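Side-chain contacts in anthranilate-CoA ligase (Stigmatella aurantiaca, PDB 4WV3), which belongs to the ANL superfamily of AMP-binding enzymes, with a large N-terminal domain and a small mobile C-terminal domain, as is usual in this family: residues N25-A28 with R34-T37; R39-E44 with W73-F78; D415-G420 with V424-V429. All coordinates share one frame; numbering follows the deposited sequence.

Contact 1: residues N25-A28 with R34-T37; sequences NKTA and REMT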
ATOM      1  N   ASN A  25       0.781  29.805   0.679  1.00 22.30           N
ATOM      2  CA  ASN A  25       0.586  30.033  -0.751  1.00 20.11           C
ATOM      3  C   ASN A  25       1.326  29.061  -1.668  1.00 16.70           C
ATOM      4  O   ASN A  25       1.270  29.194  -2.890  1.00 21.77           O
ATOM      5  CB  ASN A  25       0.931  31.478  -1.116  1.00 26.39           C
ATOM      6  CG  ASN A  25      -0.162  32.451  -0.728  1.00 26.11           C
ATOM      7  OD1 ASN A  25      -1.095  32.096  -0.007  1.00 21.71           O
ATOM      8  ND2 ASN A  25      -0.055  33.685  -1.206  1.00 27.25           N
ATOM      9  N   LYS A  26       2.020  28.090  -1.084  1.00 14.97           N
ATOM     10  CA  LYS A  26       2.647  27.044  -1.883  1.00 14.50           C
ATOM     11  C   LYS A  26       1.615  25.991  -2.264  1.00 17.03           C
ATOM     12  O   LYS A  26       0.840  25.543  -1.419  1.00 17.45           O
ATOM     13  CB  LYS A  26       3.804  26.385  -1.131  1.00 13.55           C
ATOM     14  CG  LYS A  26       4.407  25.206  -1.882  1.00 10.52           C
ATOM     15  CD  LYS A  26       5.553  24.555  -1.129  1.00 13.02           C
ATOM     16  CE  LYS A  26       6.110  23.377  -1.918  1.00 11.18           C
ATOM     17  NZ  LYS A  26       7.263  22.727  -1.238  1.00 18.61           N
ATOM     18  N   THR A  27       1.604  25.600  -3.535  1.00 15.10           N
ATOM     19  CA  THR A  27       0.684  24.572  -4.006  1.00 17.87           C
ATOM     20  C   THR A  27       0.984  23.241  -3.325  1.00 16.85           C
ATOM     21  O   THR A  27       2.088  22.710  -3.439  1.00 15.19           O
ATOM     22  CB  THR A  27       0.763  24.393  -5.531  1.00 17.21           C
ATOM     23  OG1 THR A  27       0.683  25.673  -6.171  1.00 17.41           O
ATOM     24  CG2 THR A  27      -0.378  23.510  -6.020  1.00 15.16           C
ATOM     25  N   ALA A  28      -0.008  22.708  -2.615  1.00 13.83           N
ATOM     26  CA  ALA A  28       0.177  21.492  -1.832  1.00 14.31           C
ATOM     27  C   ALA A  28      -0.130  20.222  -2.624  1.00 18.94           C
ATOM     28  O   ALA A  28       0.649  19.268  -2.604  1.00 16.39           O
ATOM     29  CB  ALA A  28      -0.664  21.546  -0.566  1.00 14.46           C
ATOM     30  N   ARG A  34      -7.695  20.049 -10.496  1.00 27.80           N
ATOM     31  CA  ARG A  34      -7.603  21.044  -9.435  1.00 25.78           C
ATOM     32  C   ARG A  34      -6.207  21.149  -8.826  1.00 23.28           C
ATOM     33  O   ARG A  34      -5.491  20.156  -8.704  1.00 24.56           O
ATOM     34  CB  ARG A  34      -8.624  20.701  -8.347  1.00 28.22           C
ATOM     35  CG  ARG A  34      -8.813  21.751  -7.272  1.00 27.76           C
ATOM     36  CD  ARG A  34      -9.965  21.357  -6.363  1.00 23.93           C
ATOM     37  NE  ARG A  34     -10.188  22.322  -5.293  1.00 32.65           N
ATOM     38  CZ  ARG A  34     -11.186  22.245  -4.419  1.00 29.31           C
ATOM     39  NH1 ARG A  34     -12.057  21.247  -4.491  1.00 36.02           N
ATOM     40  NH2 ARG A  34     -11.316  23.166  -3.474  1.00 31.26           N
ATOM     41  N   GLU A  35      -5.828  22.366  -8.452  1.00 22.04           N
ATOM     42  CA  GLU A  35      -4.595  22.602  -7.713  1.00 22.40           C
ATOM     43  C   GLU A  35      -4.904  23.434  -6.476  1.00 23.68           C
ATOM     44  O   GLU A  35      -5.591  24.451  -6.561  1.00 31.18           O
ATOM     45  CB  GLU A  35      -3.565  23.322  -8.583  1.00 26.71           C
ATOM     46  CG  GLU A  35      -3.020  22.489  -9.729  1.00 32.59           C
ATOM     47  CD  GLU A  35      -1.972  23.231 -10.538  1.00 46.41           C
ATOM     48  OE1 GLU A  35      -1.541  24.320 -10.101  1.00 38.06           O
ATOM     49  OE2 GLU A  35      -1.584  22.726 -11.611  1.00 47.96           O
ATOM     50  N   MET A  36      -4.401  23.001  -5.327  1.00 20.75           N
ATOM     51  CA  MET A  36      -4.676  23.697  -4.077  1.00 19.98           C
ATOM     52  C   MET A  36      -3.401  24.059  -3.324  1.00 17.28           C
ATOM     53  O   MET A  36      -2.410  23.331  -3.368  1.00 15.75           O
ATOM     54  CB  MET A  36      -5.586  22.855  -3.179  1.00 17.01           C
ATOM     55  CG  MET A  36      -6.892  22.437  -3.830  1.00 22.80           C
ATOM     56  SD  MET A  36      -8.026  21.659  -2.663  1.00 25.37           S
ATOM     57  CE  MET A  36      -8.428  23.049  -1.608  1.00 16.59           C
ATOM     58  N   THR A  37      -3.439  25.194  -2.635  1.00 13.06           N
ATOM     59  CA  THR A  37      -2.355  25.585  -1.748  1.00 16.19           C
ATOM     60  C   THR A  37      -2.631  25.020  -0.362  1.00 14.96           C
ATOM     61  O   THR A  37      -3.726  24.526  -0.099  1.00 16.66           O
ATOM     62  CB  THR A  37      -2.226  27.114  -1.652  1.00 18.64           C
ATOM     63  OG1 THR A  37      -3.382  27.654  -0.998  1.00 18.72           O
ATOM     64  CG2 THR A  37      -2.098  27.728  -3.038  1.00 13.38           C
TER
HETATM   65  O   HOH W   1      -3.788  30.274  -0.895  1.00 25.96           O

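Contact 2: residues R39-E44 with W73-F78; sequences RQVSNE and WVTSFF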
ATOM      1  N   ARG A  39      -3.052  26.632   2.338  1.00 17.77           N
ATOM      2  CA  ARG A  39      -4.097  27.444   2.952  1.00 19.43           C
ATOM      3  C   ARG A  39      -5.477  27.013   2.465  1.00 16.10           C
ATOM      4  O   ARG A  39      -6.416  26.901   3.253  1.00 18.36           O
ATOM      5  CB  ARG A  39      -3.872  28.930   2.654  1.00 17.06           C
ATOM      6  CG  ARG A  39      -4.955  29.847   3.203  1.00 14.01           C
ATOM      7  CD  ARG A  39      -5.109  29.679   4.705  1.00 15.07           C
ATOM      8  NE  ARG A  39      -3.909  30.085   5.429  1.00 21.95           N
ATOM      9  CZ  ARG A  39      -3.692  29.830   6.715  1.00 29.45           C
ATOM     10  NH1 ARG A  39      -4.593  29.158   7.420  1.00 19.77           N
ATOM     11  NH2 ARG A  39      -2.572  30.239   7.297  1.00 20.01           N
ATOM     12  N   GLN A  40      -5.588  26.770   1.163  1.00 15.23           N
ATOM     13  CA  GLN A  40      -6.849  26.354   0.559  1.00 18.06           C
ATOM     14  C   GLN A  40      -7.287  24.981   1.055  1.00 17.00           C
ATOM     15  O   GLN A  40      -8.473  24.748   1.291  1.00 16.05           O
ATOM     16  CB  GLN A  40      -6.739  26.358  -0.966  1.00 17.96           C
ATOM     17  CG  GLN A  40      -6.600  27.750  -1.560  1.00 17.92           C
ATOM     18  CD  GLN A  40      -6.273  27.728  -3.038  1.00 13.62           C
ATOM     19  OE1 GLN A  40      -5.678  26.777  -3.542  1.00 16.53           O
ATOM     20  NE2 GLN A  40      -6.666  28.781  -3.743  1.00 14.96           N
ATOM     21  N   VAL A  41      -6.326  24.076   1.208  1.00 13.52           N
ATOM     22  CA  VAL A  41      -6.602  22.750   1.746  1.00 15.11           C
ATOM     23  C   VAL A  41      -7.079  22.860   3.190  1.00 17.93           C
ATOM     24  O   VAL A  41      -8.040  22.201   3.588  1.00 13.68           O
ATOM     25  CB  VAL A  41      -5.359  21.840   1.684  1.00 13.19           C
ATOM     26  CG1 VAL A  41      -5.614  20.535   2.420  1.00 14.29           C
ATOM     27  CG2 VAL A  41      -4.971  21.572   0.241  1.00 18.85           C
ATOM     28  N   SER A  42      -6.408  23.707   3.965  1.00 16.70           N
ATOM     29  CA  SER A  42      -6.763  23.905   5.365  1.00 19.16           C
ATOM     30  C   SER A  42      -8.148  24.528   5.506  1.00 19.41           C
ATOM     31  O   SER A  42      -8.926  24.136   6.375  1.00 19.91           O
ATOM     32  CB  SER A  42      -5.722  24.776   6.068  1.00 14.33           C
ATOM     33  OG  SER A  42      -6.082  24.999   7.419  1.00 10.50           O
ATOM     34  N   ASN A  43      -8.450  25.497   4.647  1.00 17.12           N
ATOM     35  CA  ASN A  43      -9.752  26.154   4.666  1.00 18.46           C
ATOM     36  C   ASN A  43     -10.887  25.191   4.343  1.00 21.07           C
ATOM     37  O   ASN A  43     -11.910  25.169   5.027  1.00 23.37           O
ATOM     38  CB  ASN A  43      -9.779  27.330   3.689  1.00 15.78           C
ATOM     39  CG  ASN A  43      -8.896  28.478   4.132  1.00 17.15           C
ATOM     40  OD1 ASN A  43      -8.614  28.638   5.320  1.00 17.85           O
ATOM     41  ND2 ASN A  43      -8.457  29.288   3.177  1.00 21.05           N
ATOM     42  N   GLU A  44     -10.698  24.393   3.297  1.00 18.20           N
ATOM     43  CA  GLU A  44     -11.719  23.449   2.865  1.00 17.71           C
ATOM     44  C   GLU A  44     -11.903  22.337   3.893  1.00 22.90           C
ATOM     45  O   GLU A  44     -13.018  21.868   4.120  1.00 18.56           O
ATOM     46  CB  GLU A  44     -11.369  22.869   1.493  1.00 14.07           C
ATOM     47  CG  GLU A  44     -12.446  21.973   0.904  1.00 25.13           C
ATOM     48  CD  GLU A  44     -12.301  21.797  -0.596  1.00 27.30           C
ATOM     49  OE1 GLU A  44     -12.170  22.817  -1.303  1.00 29.11           O
ATOM     50  OE2 GLU A  44     -12.317  20.639  -1.067  1.00 23.08           O
ATOM     51  N   TRP A  73     -10.718  14.099  -1.579  1.00 10.33           N
ATOM     52  CA  TRP A  73     -10.317  13.012  -0.695  1.00 14.12           C
ATOM     53  C   TRP A  73      -9.499  13.569   0.463  1.00 14.35           C
ATOM     54  O   TRP A  73      -9.755  13.259   1.627  1.00 12.60           O
ATOM     55  CB  TRP A  73      -9.490  11.973  -1.460  1.00 13.01           C
ATOM     56  CG  TRP A  73      -9.431  10.625  -0.793  1.00 13.13           C
ATOM     57  CD1 TRP A  73     -10.128   9.508  -1.150  1.00 15.15           C
ATOM     58  CD2 TRP A  73      -8.634  10.253   0.342  1.00 13.84           C
ATOM     59  NE1 TRP A  73      -9.816   8.466  -0.312  1.00 15.02           N
ATOM     60  CE2 TRP A  73      -8.902   8.897   0.612  1.00 12.21           C
ATOM     61  CE3 TRP A  73      -7.720  10.934   1.152  1.00 14.38           C
ATOM     62  CZ2 TRP A  73      -8.292   8.210   1.660  1.00 14.11           C
ATOM     63  CZ3 TRP A  73      -7.115  10.250   2.191  1.00 11.58           C
ATOM     64  CH2 TRP A  73      -7.404   8.903   2.435  1.00 14.58           C
ATOM     65  N   VAL A  74      -8.515  14.400   0.133  1.00 12.77           N
ATOM     66  CA  VAL A  74      -7.602  14.950   1.128  1.00 14.24           C
ATOM     67  C   VAL A  74      -8.301  15.883   2.114  1.00 13.63           C
ATOM     68  O   VAL A  74      -8.130  15.755   3.326  1.00 12.40           O
ATOM     69  CB  VAL A  74      -6.432  15.700   0.465  1.00 12.23           C
ATOM     70  CG1 VAL A  74      -5.548  16.329   1.523  1.00 12.78           C
ATOM     71  CG2 VAL A  74      -5.627  14.756  -0.413  1.00 10.51           C
ATOM     72  N   THR A  75      -9.087  16.819   1.591  1.00  8.40           N
ATOM     73  CA  THR A  75      -9.785  17.781   2.437  1.00 11.97           C
ATOM     74  C   THR A  75     -10.802  17.097   3.350  1.00 13.73           C
ATOM     75  O   THR A  75     -11.016  17.528   4.483  1.00 14.31           O
ATOM     76  CB  THR A  75     -10.480  18.879   1.607  1.00 14.03           C
ATOM     77  OG1 THR A  75     -11.352  18.276   0.643  1.00 18.30           O
ATOM     78  CG2 THR A  75      -9.447  19.733   0.886  1.00 12.03           C
ATOM     79  N   SER A  76     -11.420  16.030   2.854  1.00 14.77           N
ATOM     80  CA  SER A  76     -12.342  15.247   3.668  1.00 13.73           C
ATOM     81  C   SER A  76     -11.580  14.548   4.785  1.00 14.70           C
ATOM     82  O   SER A  76     -12.014  14.548   5.935  1.00 11.66           O
ATOM     83  CB  SER A  76     -13.087  14.218   2.817  1.00 10.64           C
ATOM     84  OG  SER A  76     -13.925  14.850   1.866  1.00 13.78           O
ATOM     85  N   PHE A  77     -10.438  13.964   4.435  1.00 12.35           N
ATOM     86  CA  PHE A  77      -9.613  13.235   5.394  1.00 13.03           C
ATOM     87  C   PHE A  77      -9.185  14.111   6.567  1.00 12.49           C
ATOM     88  O   PHE A  77      -9.387  13.751   7.726  1.00 12.95           O
ATOM     89  CB  PHE A  77      -8.382  12.644   4.701  1.00 10.86           C
ATOM     90  CG  PHE A  77      -7.494  11.850   5.618  1.00 12.83           C
ATOM     91  CD1 PHE A  77      -7.767  10.517   5.884  1.00 11.40           C
ATOM     92  CD2 PHE A  77      -6.385  12.433   6.211  1.00 10.83           C
ATOM     93  CE1 PHE A  77      -6.954   9.782   6.726  1.00  9.84           C
ATOM     94  CE2 PHE A  77      -5.569  11.703   7.054  1.00 12.31           C
ATOM     95  CZ  PHE A  77      -5.852  10.376   7.313  1.00 14.53           C
ATOM     96  N   PHE A  78      -8.594  15.261   6.264  1.00 15.12           N
ATOM     97  CA  PHE A  78      -8.125  16.161   7.310  1.00 14.80           C
ATOM     98  C   PHE A  78      -9.270  16.882   8.012  1.00 12.65           C
ATOM     99  O   PHE A  78      -9.121  17.345   9.141  1.00 15.75           O
ATOM    100  CB  PHE A  78      -7.099  17.154   6.761  1.00  9.94           C
ATOM    101  CG  PHE A  78      -5.724  16.572   6.613  1.00 10.99           C
ATOM    102  CD1 PHE A  78      -4.913  16.396   7.722  1.00 13.90           C
ATOM    103  CD2 PHE A  78      -5.242  16.195   5.371  1.00 14.62           C
ATOM    104  CE1 PHE A  78      -3.647  15.857   7.595  1.00 13.02           C
ATOM    105  CE2 PHE A  78      -3.976  15.656   5.238  1.00 13.63           C
ATOM    106  CZ  PHE A  78      -3.177  15.488   6.352  1.00 11.24           C
TER

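Contact 3: residues D415-G420 with V424-V429; sequences DMLKVG and VSPVEV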
ATOM      1  N   ASP A 415       2.245 -18.443   1.412  1.00 27.91           N
ATOM      2  CA  ASP A 415       2.678 -18.611   0.029  1.00 22.05           C
ATOM      3  C   ASP A 415       3.887 -19.533  -0.097  1.00 20.13           C
ATOM      4  O   ASP A 415       4.275 -19.909  -1.202  1.00 22.75           O
ATOM      5  CB  ASP A 415       2.976 -17.253  -0.612  1.00 21.88           C
ATOM      6  CG  ASP A 415       1.741 -16.379  -0.724  1.00 26.30           C
ATOM      7  OD1 ASP A 415       0.618 -16.930  -0.710  1.00 21.68           O
ATOM      8  OD2 ASP A 415       1.893 -15.144  -0.834  1.00 24.09           O
ATOM      9  N   MET A 416       4.481 -19.893   1.037  1.00 17.16           N
ATOM     10  CA  MET A 416       5.604 -20.821   1.044  1.00 17.41           C
ATOM     11  C   MET A 416       5.128 -22.220   0.675  1.00 19.79           C
ATOM     12  O   MET A 416       4.090 -22.677   1.151  1.00 25.46           O
ATOM     13  CB  MET A 416       6.280 -20.847   2.418  1.00 13.83           C
ATOM     14  CG  MET A 416       6.891 -19.521   2.846  1.00 21.41           C
ATOM     15  SD  MET A 416       8.316 -19.034   1.854  1.00 15.07           S
ATOM     16  CE  MET A 416       9.434 -20.398   2.169  1.00 18.43           C
ATOM     17  N   LEU A 417       5.885 -22.895  -0.182  1.00 20.47           N
ATOM     18  CA  LEU A 417       5.547 -24.259  -0.571  1.00 25.71           C
ATOM     19  C   LEU A 417       6.610 -25.250  -0.103  1.00 30.01           C
ATOM     20  O   LEU A 417       7.803 -24.951  -0.117  1.00 31.78           O
ATOM     21  CB  LEU A 417       5.315 -24.371  -2.084  1.00 22.49           C
ATOM     22  CG  LEU A 417       6.179 -23.567  -3.059  1.00 25.93           C
ATOM     23  CD1 LEU A 417       6.291 -24.304  -4.383  1.00 21.56           C
ATOM     24  CD2 LEU A 417       5.592 -22.181  -3.288  1.00 24.11           C
ATOM     25  N   LYS A 418       6.160 -26.426   0.324  1.00 31.55           N
ATOM     26  CA  LYS A 418       7.059 -27.458   0.826  1.00 32.42           C
ATOM     27  C   LYS A 418       7.224 -28.579  -0.193  1.00 32.43           C
ATOM     28  O   LYS A 418       6.295 -29.348  -0.440  1.00 35.47           O
ATOM     29  CB  LYS A 418       6.534 -28.025   2.148  1.00 31.59           C
ATOM     30  CG  LYS A 418       7.367 -29.166   2.709  1.00 40.86           C
ATOM     31  CD  LYS A 418       6.678 -29.833   3.891  1.00 49.35           C
ATOM     32  CE  LYS A 418       6.600 -28.906   5.092  1.00 47.18           C
ATOM     33  NZ  LYS A 418       7.950 -28.574   5.626  1.00 44.66           N
ATOM     34  N   VAL A 419       8.411 -28.668  -0.783  1.00 27.43           N
ATOM     35  CA  VAL A 419       8.692 -29.700  -1.774  1.00 27.69           C
ATOM     36  C   VAL A 419       9.749 -30.678  -1.273  1.00 29.35           C
ATOM     37  O   VAL A 419      10.934 -30.351  -1.213  1.00 30.77           O
ATOM     38  CB  VAL A 419       9.150 -29.087  -3.110  1.00 21.73           C
ATOM     39  CG1 VAL A 419       9.411 -30.181  -4.134  1.00 24.24           C
ATOM     40  CG2 VAL A 419       8.109 -28.107  -3.625  1.00 22.51           C
ATOM     41  N   GLY A 420       9.311 -31.881  -0.913  1.00 33.79           N
ATOM     42  CA  GLY A 420      10.211 -32.906  -0.418  1.00 29.23           C
ATOM     43  C   GLY A 420      10.751 -32.586   0.962  1.00 41.69           C
ATOM     44  O   GLY A 420      11.890 -32.926   1.289  1.00 43.70           O
ATOM     45  N   VAL A 424      10.192 -24.136  -0.185  1.00 26.83           N
ATOM     46  CA  VAL A 424      10.483 -23.448  -1.435  1.00 26.38           C
ATOM     47  C   VAL A 424       9.886 -22.047  -1.435  1.00 24.19           C
ATOM     48  O   VAL A 424       8.678 -21.873  -1.276  1.00 21.01           O
ATOM     49  CB  VAL A 424       9.953 -24.231  -2.649  1.00 24.15           C
ATOM     50  CG1 VAL A 424      10.108 -23.412  -3.922  1.00 19.21           C
ATOM     51  CG2 VAL A 424      10.672 -25.565  -2.773  1.00 25.02           C
ATOM     52  N   SER A 425      10.747 -21.049  -1.606  1.00 25.11           N
ATOM     53  CA  SER A 425      10.314 -19.659  -1.658  1.00 15.85           C
ATOM     54  C   SER A 425       9.769 -19.313  -3.036  1.00 15.48           C
ATOM     55  O   SER A 425      10.470 -19.453  -4.037  1.00 16.35           O
ATOM     56  CB  SER A 425      11.479 -18.730  -1.316  1.00 16.54           C
ATOM     57  OG  SER A 425      11.158 -17.380  -1.611  1.00 22.44           O
ATOM     58  N   PRO A 426       8.506 -18.863  -3.093  1.00 17.23           N
ATOM     59  CA  PRO A 426       7.922 -18.424  -4.363  1.00 14.64           C
ATOM     60  C   PRO A 426       8.605 -17.161  -4.877  1.00 18.05           C
ATOM     61  O   PRO A 426       8.769 -17.007  -6.086  1.00 18.91           O
ATOM     62  CB  PRO A 426       6.462 -18.134  -3.996  1.00 10.62           C
ATOM     63  CG  PRO A 426       6.480 -17.877  -2.528  1.00 12.99           C
ATOM     64  CD  PRO A 426       7.548 -18.772  -1.979  1.00 14.00           C
ATOM     65  N   VAL A 427       9.005 -16.279  -3.964  1.00 14.79           N
ATOM     66  CA  VAL A 427       9.662 -15.029  -4.334  1.00 17.37           C
ATOM     67  C   VAL A 427      10.951 -15.278  -5.110  1.00 21.39           C
ATOM     68  O   VAL A 427      11.199 -14.642  -6.135  1.00 20.08           O
ATOM     69  CB  VAL A 427       9.973 -14.164  -3.096  1.00 22.45           C
ATOM     70  CG1 VAL A 427      10.739 -12.910  -3.496  1.00 10.77           C
ATOM     71  CG2 VAL A 427       8.691 -13.796  -2.373  1.00 18.21           C
ATOM     72  N   GLU A 428      11.764 -16.212  -4.623  1.00 17.72           N
ATOM     73  CA  GLU A 428      13.020 -16.550  -5.284  1.00 17.86           C
ATOM     74  C   GLU A 428      12.786 -17.119  -6.679  1.00 20.45           C
ATOM     75  O   GLU A 428      13.474 -16.749  -7.631  1.00 23.12           O
ATOM     76  CB  GLU A 428      13.821 -17.549  -4.452  1.00 14.78           C
ATOM     77  CG  GLU A 428      15.114 -17.988  -5.118  1.00 15.62           C
ATOM     78  CD  GLU A 428      15.812 -19.100  -4.367  1.00 18.72           C
ATOM     79  OE1 GLU A 428      15.357 -19.451  -3.258  1.00 27.59           O
ATOM     80  OE2 GLU A 428      16.815 -19.628  -4.889  1.00 26.62           O
ATOM     81  N   VAL A 429      11.818 -18.021  -6.793  1.00 18.16           N
ATOM     82  CA  VAL A 429      11.507 -18.645  -8.073  1.00 17.55           C
ATOM     83  C   VAL A 429      10.941 -17.621  -9.056  1.00 19.96           C
ATOM     84  O   VAL A 429      11.339 -17.581 -10.220  1.00 18.18           O
ATOM     85  CB  VAL A 429      10.530 -19.828  -7.910  1.00 20.67           C
ATOM     86  CG1 VAL A 429      10.259 -20.485  -9.255  1.00 14.19           C
ATOM     87  CG2 VAL A 429      11.093 -20.844  -6.930  1.00 14.74           C
TER

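Contact 1: residues N25-A28 with R34-T37
Met-36 meets Ala-28 through its carbonyl and the flat guanidinium of Arg-34 through its sulfur. Met-36 SD lies over one face of that guanidinium, offset toward the rim. At the guanidinium's edge, NH1 and NH2 form salt bridges with Glu-72 and Glu-44. The carbonyl of Met-36 accepts a hydrogen bond of 2.6 Å from Ala-28 N to Met-36 O, with an N-H...O angle of 148°.

Strands 27-30 and 35-37 form a beta hairpin at one border of the large mixed sheet. Thr-27 and Thr-37 are a non-hydrogen-bonded antiparallel pair, and their side chains diverge. Thr-27 CG2 lies anti to its own N (OG1 chi1 -49°). That turns the methyl to Met-36 O, 3.3 Å from CG2, and to Glu-35 CB, 4.1 Å from CG2. The methyl of Thr-37 goes the other way. Its CG2 is 3.7 Å from Asn-25 O. Thr-37 CA also makes a CH...O contact of 3.2 Å to Lys-26 O.

Thr-37 OG1 and water 1 are hydrogen-bonded, 2.7 Å from OG1 to the water oxygen. The water reaches Asn-25 OD1 by a weak bond. Gln-40 OE1 accepts from Thr-37 N. The backbone amide and carbonyl thus carry the strand pairing. Thr-37 belongs to the strand and also caps the helix that follows; its hydroxyl serves the cap, the water and, weakly, Ala-24 O.

Contact 2: residues R39-E44 with W73-F78
Val-41 and Thr-75 mark the nearest approach of the two backbones: helices 38-54 and 71-83 pass with segment axes 8.9 Å apart and a crossing angle of -56°. This is helix-on-helix packing in the large N-terminal part of the ANL fold.

Thr-75 is directed toward the other helix, and Val-41 and Glu-44, one turn apart, both touch it. Val-41 CG1 is 4.2 Å from Thr-75 CG2 and 4.3 Å from Val-74 CG1. Trp-232 of helix 221-234 packs on both valines.

Glu-44 reaches across with its aliphatic part first. CG is anti to the backbone N (chi1 -174°), which lays the chain obliquely over Thr-75. Glu-44 CB is 3.7 Å from Thr-75 CG2, and Glu-44 CG is 3.7 Å from Thr-75 CB. Phe-148 touches both Glu-44 and Thr-75. The carboxylate is buried, and its charge is met mainly by Arg-34 at OE1. That pairing probably favours the ionised form.

The other oxygen turns to the threonine. Thr-75 OG1 has one proton, and the structure does not settle which acceptor takes it: those in reach include Ala-71 O, one turn back, and Glu-44 OE2, 3.1 Å from OG1.

Contact 3: residues D415-G420 with V424-V429
Leu-417 lies against Val-424 and Pro-426. From CB the chain turns so that CG sits between the backbone N and the carbonyl carbon (chi1 38°). CG is then 3.5 Å from Val-424 O and also near Val-424 CB. Both branches touch Val-424. CD1 meets Val-424 CG1, 3.9 Å away. CD2 meets Val-424 O and also reaches Pro-426 CD, which is 4.1 Å from CD2. Leucine and proline run antiparallel, side by side. Pro-456 of strand 454-462 also touches Leu-417.

The backbones make a two-stranded antiparallel beta hairpin, 417-419 with 422-424. Leu-417 and Val-424 form a hydrogen-bonded pair. Leu-417 N donates to Val-424 O with an N-H...O angle of 169°, and the bond from Val-424 N to Leu-417 O is similarly straight. The sequence fits the A8 motif of the ANL family, which runs from the interdomain hinge into the C-terminal domain. The side chain of Asp-415 is about 7 Å from the bound 5'-O-[(S)-[(2-aminobenzoyl)oxy](hydroxy)phosphoryl]adenosine.

Val-424 also faces Val-419, with 3.7 Å between their CG2 atoms. The methionine chain of Met-416 curls round beyond CG and folds back over the helix start. Its SD is 3.9 Å from Pro-426 CD, and its CE lies near Val-424 O. Pro-426 CG rests 3.3 Å from Asp-415 O. Ser-425 is the N-cap of helix 426-433. Its OG accepts from Glu-428 N, 3.3 Å away, and is hydrogen-bonded to Ala-410 O.

From the N terminus the three contacts come in series. None nests in or crosses another. Contact 1 closes a connection of five residues, part of it strand, and holds strand 35-37 at the border of the mixed sheet. The chain then goes into helix 38-54. Contact 2 closes a 28-residue excursion that holds the rest of that helix and strand 62-66, and joins the helix to helix 71-83. Contacts 1 and 2 touch: Met-36 CE packs against Val-41 N, 3.7 Å away. Contact 3 closes a connection of three residues, two of them strand. It joins the 417-424 hairpin to the start of helix 426-433, across the chain's centre and about 48 Å from contact 1 between centres.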